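Local atomic coordinates of tubulin-like protein CetZ2 (Haloferax volcanii, PDB entry 4B45), a protein that binds and probably hydrolyses GTP as a tubulin-like cytoskeletal protein involved in the control of archaeal cell shape. Residues A136-G139 against A140-V144; L161-N165 against D166-S170. All coordinates share one frame; numbering follows the deposited sequence.

Overall arrangement
Contacts 1 and 2 come in series along the chain, on consecutive elements of the GTPase domain. Residues 136-144 follow strand 127-133 and begin helix 140-156; residues 161-170 take in the end of strand 159-164 and the turn leaving it. Strands 127-133 and 159-164 are parallel neighbours in the sheet, so the two connections leave the sheet at the same, C-terminal, end of these strands, their centres about 15 Å apart. A probable hydrogen bond of 2.6 Å between Ala-136 N and Asp-166 OD2 ties them directly. Both touch the bound nucleotide: Glu-138 of contact 1 holds the ribose, Asn-165 of contact 2 the guanine. Together they read two adjoining parts of one GTP analogue.

Contact 1. Residues A136-G139 against A140-V144; sequences ADEG and ALYQV. With GSP (5'-guanosine-diphosphate-monothiophosphate), chain C.
Gly-139 O, at the N-cap position of helix 140-156, receives two backbone amides: Gln-143 N at 3.1 Å, close to straight (155°), and Tyr-142 N at 2.9 Å through a weak, more bent bond. The side chain of Gln-143 folds back over this first turn. CG lies beside the backbone N and the chain bends at chi2 (-67°), bringing NE2 to Glu-138 O at 3.2 Å. This carbonyl lies nearly in the amide plane, whereas NE2 sits above the carbonyl plane; the stronger partner of NE2 is Gly-135 O. A leucine in place of Gln-143 has no amide to offer the carbonyls of Glu-138 and Gly-135, and the loop carrying Glu-138 would probably be freer to shift. From that loop Glu-138 extends beyond CG to the ribose, where its carboxylate accepts O3' of GSP on OE1 (2.6 Å) and O2' on OE2 (2.9 Å). The Tyr-142 ring turns an edge to Gly-139 N, 3.5 Å from CD2, with Leu-141 CD2 over one face near the rim. Loop and helix start form the second half of a strand-loop-helix unit that begins with strand 127-133 in the Rossmann-like GTPase domain, presenting Glu-138 to the ribose hydroxyls within the GTP site.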
loop_
_atom_site.group_PDB
_atom_site.type_symbol
_atom_site.label_atom_id
_atom_site.label_comp_id
_atom_site.label_asym_id
_atom_site.label_seq_id
_atom_site.Cartn_x
_atom_site.Cartn_y
_atom_site.Cartn_z
ATOM N N ALA A 136 10.143 0.809 14.582
ATOM C CA ALA A 136 11.150 1.595 15.279
ATOM C C ALA A 136 12.122 0.768 16.134
ATOM O O ALA A 136 13.223 1.233 16.448
ATOM C CB ALA A 136 10.473 2.675 16.124
ATOM N N ASP A 137 11.730 -0.449 16.514
ATOM C CA ASP A 137 12.645 -1.307 17.286
ATOM C C ASP A 137 13.645 -2.070 16.417
ATOM O O ASP A 137 14.575 -2.685 16.935
ATOM C CB ASP A 137 11.889 -2.310 18.169
ATOM C CG ASP A 137 11.217 -1.655 19.359
ATOM O OD1 ASP A 137 11.708 -0.602 19.819
ATOM O OD2 ASP A 137 10.201 -2.198 19.841
ATOM N N GLU A 138 13.444 -2.052 15.101
ATOM C CA GLU A 138 14.318 -2.805 14.193
ATOM C C GLU A 138 15.727 -2.222 14.163
ATOM O O GLU A 138 15.932 -1.046 14.472
ATOM C CB GLU A 138 13.723 -2.875 12.780
ATOM C CG GLU A 138 12.445 -3.706 12.694
ATOM C CD GLU A 138 11.963 -3.923 11.267
ATOM O OE1 GLU A 138 12.807 -4.162 10.380
ATOM O OE2 GLU A 138 10.736 -3.855 11.028
ATOM N N GLY A 139 16.702 -3.059 13.808
ATOM C CA GLY A 139 18.095 -2.657 13.844
ATOM C C GLY A 139 18.443 -1.451 12.996
ATOM O O GLY A 139 17.797 -1.165 11.980
ATOM N N ALA A 140 19.479 -0.741 13.425
ATOM C CA ALA A 140 20.009 0.398 12.676
ATOM C C ALA A 140 20.209 0.109 11.178
ATOM O O ALA A 140 19.940 0.959 10.328
ATOM C CB ALA A 140 21.317 0.844 13.301
ATOM N N LEU A 141 20.692 -1.088 10.863
ATOM C CA LEU A 141 20.950 -1.474 9.486
ATOM C C LEU A 141 19.689 -1.358 8.644
ATOM O O LEU A 141 19.733 -0.907 7.501
ATOM C CB LEU A 141 21.468 -2.912 9.434
ATOM C CG LEU A 141 21.358 -3.655 8.106
ATOM C CD1 LEU A 141 22.481 -3.247 7.171
ATOM C CD2 LEU A 141 21.345 -5.157 8.346
ATOM N N TYR A 142 18.572 -1.781 9.225
ATOM C CA TYR A 142 17.284 -1.760 8.563
ATOM C C TYR A 142 16.729 -0.338 8.465
ATOM O O TYR A 142 16.084 0.019 7.472
ATOM C CB TYR A 142 16.313 -2.697 9.294
ATOM C CG TYR A 142 16.879 -4.090 9.435
ATOM C CD1 TYR A 142 16.975 -4.928 8.330
ATOM C CD2 TYR A 142 17.353 -4.558 10.660
ATOM C CE1 TYR A 142 17.509 -6.197 8.438
ATOM C CE2 TYR A 142 17.878 -5.834 10.782
ATOM C CZ TYR A 142 17.956 -6.645 9.660
ATOM O OH TYR A 142 18.477 -7.914 9.742
ATOM N N GLN A 143 16.995 0.475 9.484
ATOM C CA GLN A 143 16.573 1.871 9.457
ATOM C C GLN A 143 17.313 2.610 8.337
ATOM O O GLN A 143 16.707 3.366 7.575
ATOM C CB GLN A 143 16.825 2.547 10.811
ATOM C CG GLN A 143 16.193 1.844 12.015
ATOM C CD GLN A 143 14.667 1.872 12.017
ATOM O OE1 GLN A 143 14.037 2.596 11.236
ATOM N NE2 GLN A 143 14.065 1.066 12.896
ATOM N N VAL A 144 18.619 2.371 8.239
ATOM C CA VAL A 144 19.461 2.954 7.190
ATOM C C VAL A 144 19.062 2.497 5.775
ATOM O O VAL A 144 18.902 3.322 4.878
ATOM C CB VAL A 144 20.963 2.672 7.451
ATOM C CG1 VAL A 144 21.819 2.955 6.208
ATOM C CG2 VAL A 144 21.449 3.490 8.627
HETATM P PG GSP C . 17.228 -9.554 3.367
HETATM O O3B GSP C . 16.386 -9.146 2.064
HETATM S S1G GSP C . 17.026 -8.303 5.002
HETATM O O2G GSP C . 16.867 -11.005 3.800
HETATM O O3G GSP C . 18.633 -9.423 2.935
HETATM P PB GSP C . 14.819 -8.853 1.973
HETATM O O1B GSP C . 14.015 -10.008 1.427
HETATM O O2B GSP C . 14.633 -7.674 1.028
HETATM P PA GSP C . 12.716 -8.435 3.783
HETATM O O1A GSP C . 12.313 -9.546 4.714
HETATM O O2A GSP C . 11.761 -8.437 2.617
HETATM O O3A GSP C . 14.232 -8.503 3.387
HETATM O "O5'" GSP C . 12.522 -7.045 4.449
HETATM C "C5'" GSP C . 12.714 -6.819 5.804
HETATM C "C4'" GSP C . 11.780 -5.818 6.340
HETATM O "O4'" GSP C . 10.466 -6.147 6.001
HETATM C "C3'" GSP C . 11.813 -5.752 7.813
HETATM O "O3'" GSP C . 11.467 -4.463 8.149
HETATM C "C2'" GSP C . 10.763 -6.667 8.248
HETATM O "O2'" GSP C . 10.243 -6.238 9.460
HETATM C "C1'" GSP C . 9.758 -6.506 7.214
HETATM N N9 GSP C . 8.964 -7.678 6.906
HETATM C C8 GSP C . 9.416 -8.919 6.699
HETATM N N7 GSP C . 8.379 -9.720 6.384
HETATM C C5 GSP C . 7.241 -8.963 6.380
HETATM C C6 GSP C . 5.879 -9.265 6.107
HETATM O O6 GSP C . 5.465 -10.544 5.783
HETATM N N1 GSP C . 4.970 -8.264 6.194
HETATM C C2 GSP C . 5.356 -7.009 6.516
HETATM N N2 GSP C . 4.319 -5.972 6.585
HETATM N N3 GSP C . 6.630 -6.677 6.772
HETATM C C4 GSP C . 7.602 -7.662 6.713
#

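Contact 2. Residues L161-N165 against D166-S170; sequences LLVDN and DAFRS. With GSP (5'-guanosine-diphosphate-monothiophosphate), chain C.
Asn-165 belongs to the guanine end of the GTP pocket, at the point where strand 159-164 gives way to a short 3-10 turn. Its amide makes a paired contact with the base: OD1 accepts N2 of GSP at 3.1 Å, while ND2 donates to N3 at 3.3 Å (162°), which fixes the rotation of the amide. Behind it the turn closes through the backbone: Asp-164 O takes Ala-167 N at 2.8 Å, and Asn-165 O takes Phe-168 N at 3.2 Å (161°). The first torsion of Asp-164 (-178°) carries CG away from the backbone N and brings OD1 to Asp-166 N, 3.2 Å away, which meets it from above the carboxylate plane. Arg-324 forms a salt bridge with this OD1, which probably eases the closeness of the Asp-166 carboxylate. On Asp-166, OD1 meets Arg-169 NH1 at the guanidinium edge, 3.1 Å away in a salt bridge whose hydrogen bond is weak, while its OD2 is held by Ala-136 N. The Phe-168 side chain crosses Val-163 at about a right angle, CE2 lying 4.0 Å from CG1. Helix 175-196 packs on Val-163, Asn-165 and Phe-168 through Ile-186, Tyr-179 and Ile-182, while strands 127-133 and 222-231 flank strand 159-164.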
loop_
_atom_site.group_PDB
_atom_site.type_symbol
_atom_site.label_atom_id
_atom_site.label_comp_id
_atom_site.label_asym_id
_atom_site.label_seq_id
_atom_site.Cartn_x
_atom_site.Cartn_y
_atom_site.Cartn_z
ATOM N N LEU A 161 3.146 4.703 -1.473
ATOM C CA LEU A 161 2.166 4.453 -0.429
ATOM C C LEU A 161 2.859 3.696 0.718
ATOM O O LEU A 161 3.350 2.579 0.539
ATOM C CB LEU A 161 0.991 3.654 -1.007
ATOM C CG LEU A 161 -0.073 3.104 -0.051
ATOM C CD1 LEU A 161 -0.682 4.214 0.779
ATOM C CD2 LEU A 161 -1.161 2.306 -0.817
ATOM N N LEU A 162 2.917 4.306 1.892
ATOM C CA LEU A 162 3.693 3.736 2.988
ATOM C C LEU A 162 2.855 2.970 3.991
ATOM O O LEU A 162 1.788 3.421 4.410
ATOM C CB LEU A 162 4.465 4.825 3.732
ATOM C CG LEU A 162 5.759 5.368 3.124
ATOM C CD1 LEU A 162 6.389 6.397 4.078
ATOM C CD2 LEU A 162 6.735 4.225 2.821
ATOM N N VAL A 163 3.369 1.813 4.385
ATOM C CA VAL A 163 2.818 1.032 5.474
ATOM C C VAL A 163 3.806 1.033 6.626
ATOM O O VAL A 163 4.938 0.556 6.490
ATOM C CB VAL A 163 2.625 -0.435 5.046
ATOM C CG1 VAL A 163 2.142 -1.272 6.225
ATOM C CG2 VAL A 163 1.676 -0.522 3.875
ATOM N N ASP A 164 3.380 1.561 7.764
ATOM C CA ASP A 164 4.178 1.508 8.981
ATOM C C ASP A 164 3.846 0.234 9.781
ATOM O O ASP A 164 2.740 0.098 10.311
ATOM C CB ASP A 164 3.899 2.769 9.801
ATOM C CG ASP A 164 4.720 2.847 11.076
ATOM O OD1 ASP A 164 5.677 2.055 11.257
ATOM O OD2 ASP A 164 4.408 3.731 11.902
ATOM N N ASN A 165 4.796 -0.701 9.860
ATOM C CA ASN A 165 4.588 -1.941 10.606
ATOM C C ASN A 165 4.198 -1.692 12.054
ATOM O O ASN A 165 3.409 -2.434 12.640
ATOM C CB ASN A 165 5.847 -2.831 10.566
ATOM C CG ASN A 165 5.909 -3.698 9.317
ATOM O OD1 ASN A 165 5.014 -3.635 8.469
ATOM N ND2 ASN A 165 6.979 -4.515 9.192
ATOM N N ASP A 166 4.776 -0.652 12.640
ATOM C CA ASP A 166 4.435 -0.263 14.001
ATOM C C ASP A 166 2.975 0.193 14.136
ATOM O O ASP A 166 2.452 0.236 15.244
ATOM C CB ASP A 166 5.370 0.849 14.492
ATOM C CG ASP A 166 6.687 0.316 15.011
ATOM O OD1 ASP A 166 6.801 -0.915 15.201
ATOM O OD2 ASP A 166 7.611 1.127 15.236
ATOM N N ALA A 167 2.316 0.531 13.024
ATOM C CA ALA A 167 0.923 0.988 13.092
ATOM C C ALA A 167 -0.051 -0.177 13.281
ATOM O O ALA A 167 -1.218 0.019 13.613
ATOM C CB ALA A 167 0.549 1.786 11.854
ATOM N N PHE A 168 0.433 -1.395 13.068
ATOM C CA PHE A 168 -0.432 -2.569 13.121
ATOM C C PHE A 168 0.130 -3.591 14.095
ATOM O O PHE A 168 0.987 -4.408 13.738
ATOM C CB PHE A 168 -0.564 -3.161 11.726
ATOM C CG PHE A 168 -1.085 -2.184 10.719
ATOM C CD1 PHE A 168 -2.446 -1.921 10.634
ATOM C CD2 PHE A 168 -0.223 -1.495 9.892
ATOM C CE1 PHE A 168 -2.940 -1.006 9.716
ATOM C CE2 PHE A 168 -0.721 -0.561 8.974
ATOM C CZ PHE A 168 -2.069 -0.323 8.887
ATOM N N ARG A 169 -0.345 -3.514 15.332
ATOM C CA ARG A 169 0.151 -4.336 16.423
ATOM C C ARG A 169 -1.016 -4.841 17.252
ATOM O O ARG A 169 -2.000 -4.134 17.457
ATOM C CB ARG A 169 1.065 -3.523 17.335
ATOM C CG ARG A 169 2.080 -2.653 16.611
ATOM C CD ARG A 169 3.142 -2.213 17.589
ATOM N NE ARG A 169 3.727 -3.393 18.199
ATOM C CZ ARG A 169 4.940 -3.851 17.914
ATOM N NH1 ARG A 169 5.708 -3.189 17.058
ATOM N NH2 ARG A 169 5.390 -4.952 18.506
ATOM N N SER A 170 -0.903 -6.068 17.733
ATOM C CA SER A 170 -1.933 -6.655 18.570
ATOM C C SER A 170 -1.220 -7.343 19.719
ATOM O O SER A 170 -0.294 -8.111 19.488
ATOM C CB SER A 170 -2.748 -7.658 17.755
ATOM O OG SER A 170 -3.817 -8.188 18.511
HETATM P PG GSP C . 17.228 -9.554 3.367
HETATM O O3B GSP C . 16.386 -9.146 2.064
HETATM S S1G GSP C . 17.026 -8.303 5.002
HETATM O O2G GSP C . 16.867 -11.005 3.800
HETATM O O3G GSP C . 18.633 -9.423 2.935
HETATM P PB GSP C . 14.819 -8.853 1.973
HETATM O O1B GSP C . 14.015 -10.008 1.427
HETATM O O2B GSP C . 14.633 -7.674 1.028
HETATM P PA GSP C . 12.716 -8.435 3.783
HETATM O O1A GSP C . 12.313 -9.546 4.714
HETATM O O2A GSP C . 11.761 -8.437 2.617
HETATM O O3A GSP C . 14.232 -8.503 3.387
HETATM O "O5'" GSP C . 12.522 -7.045 4.449
HETATM C "C5'" GSP C . 12.714 -6.819 5.804
HETATM C "C4'" GSP C . 11.780 -5.818 6.340
HETATM O "O4'" GSP C . 10.466 -6.147 6.001
HETATM C "C3'" GSP C . 11.813 -5.752 7.813
HETATM O "O3'" GSP C . 11.467 -4.463 8.149
HETATM C "C2'" GSP C . 10.763 -6.667 8.248
HETATM O "O2'" GSP C . 10.243 -6.238 9.460
HETATM C "C1'" GSP C . 9.758 -6.506 7.214
HETATM N N9 GSP C . 8.964 -7.678 6.906
HETATM C C8 GSP C . 9.416 -8.919 6.699
HETATM N N7 GSP C . 8.379 -9.720 6.384
HETATM C C5 GSP C . 7.241 -8.963 6.380
HETATM C C6 GSP C . 5.879 -9.265 6.107
HETATM O O6 GSP C . 5.465 -10.544 5.783
HETATM N N1 GSP C . 4.970 -8.264 6.194
HETATM C C2 GSP C . 5.356 -7.009 6.516
HETATM N N2 GSP C . 4.319 -5.972 6.585
HETATM N N3 GSP C . 6.630 -6.677 6.772
HETATM C C4 GSP C . 7.602 -7.662 6.713
#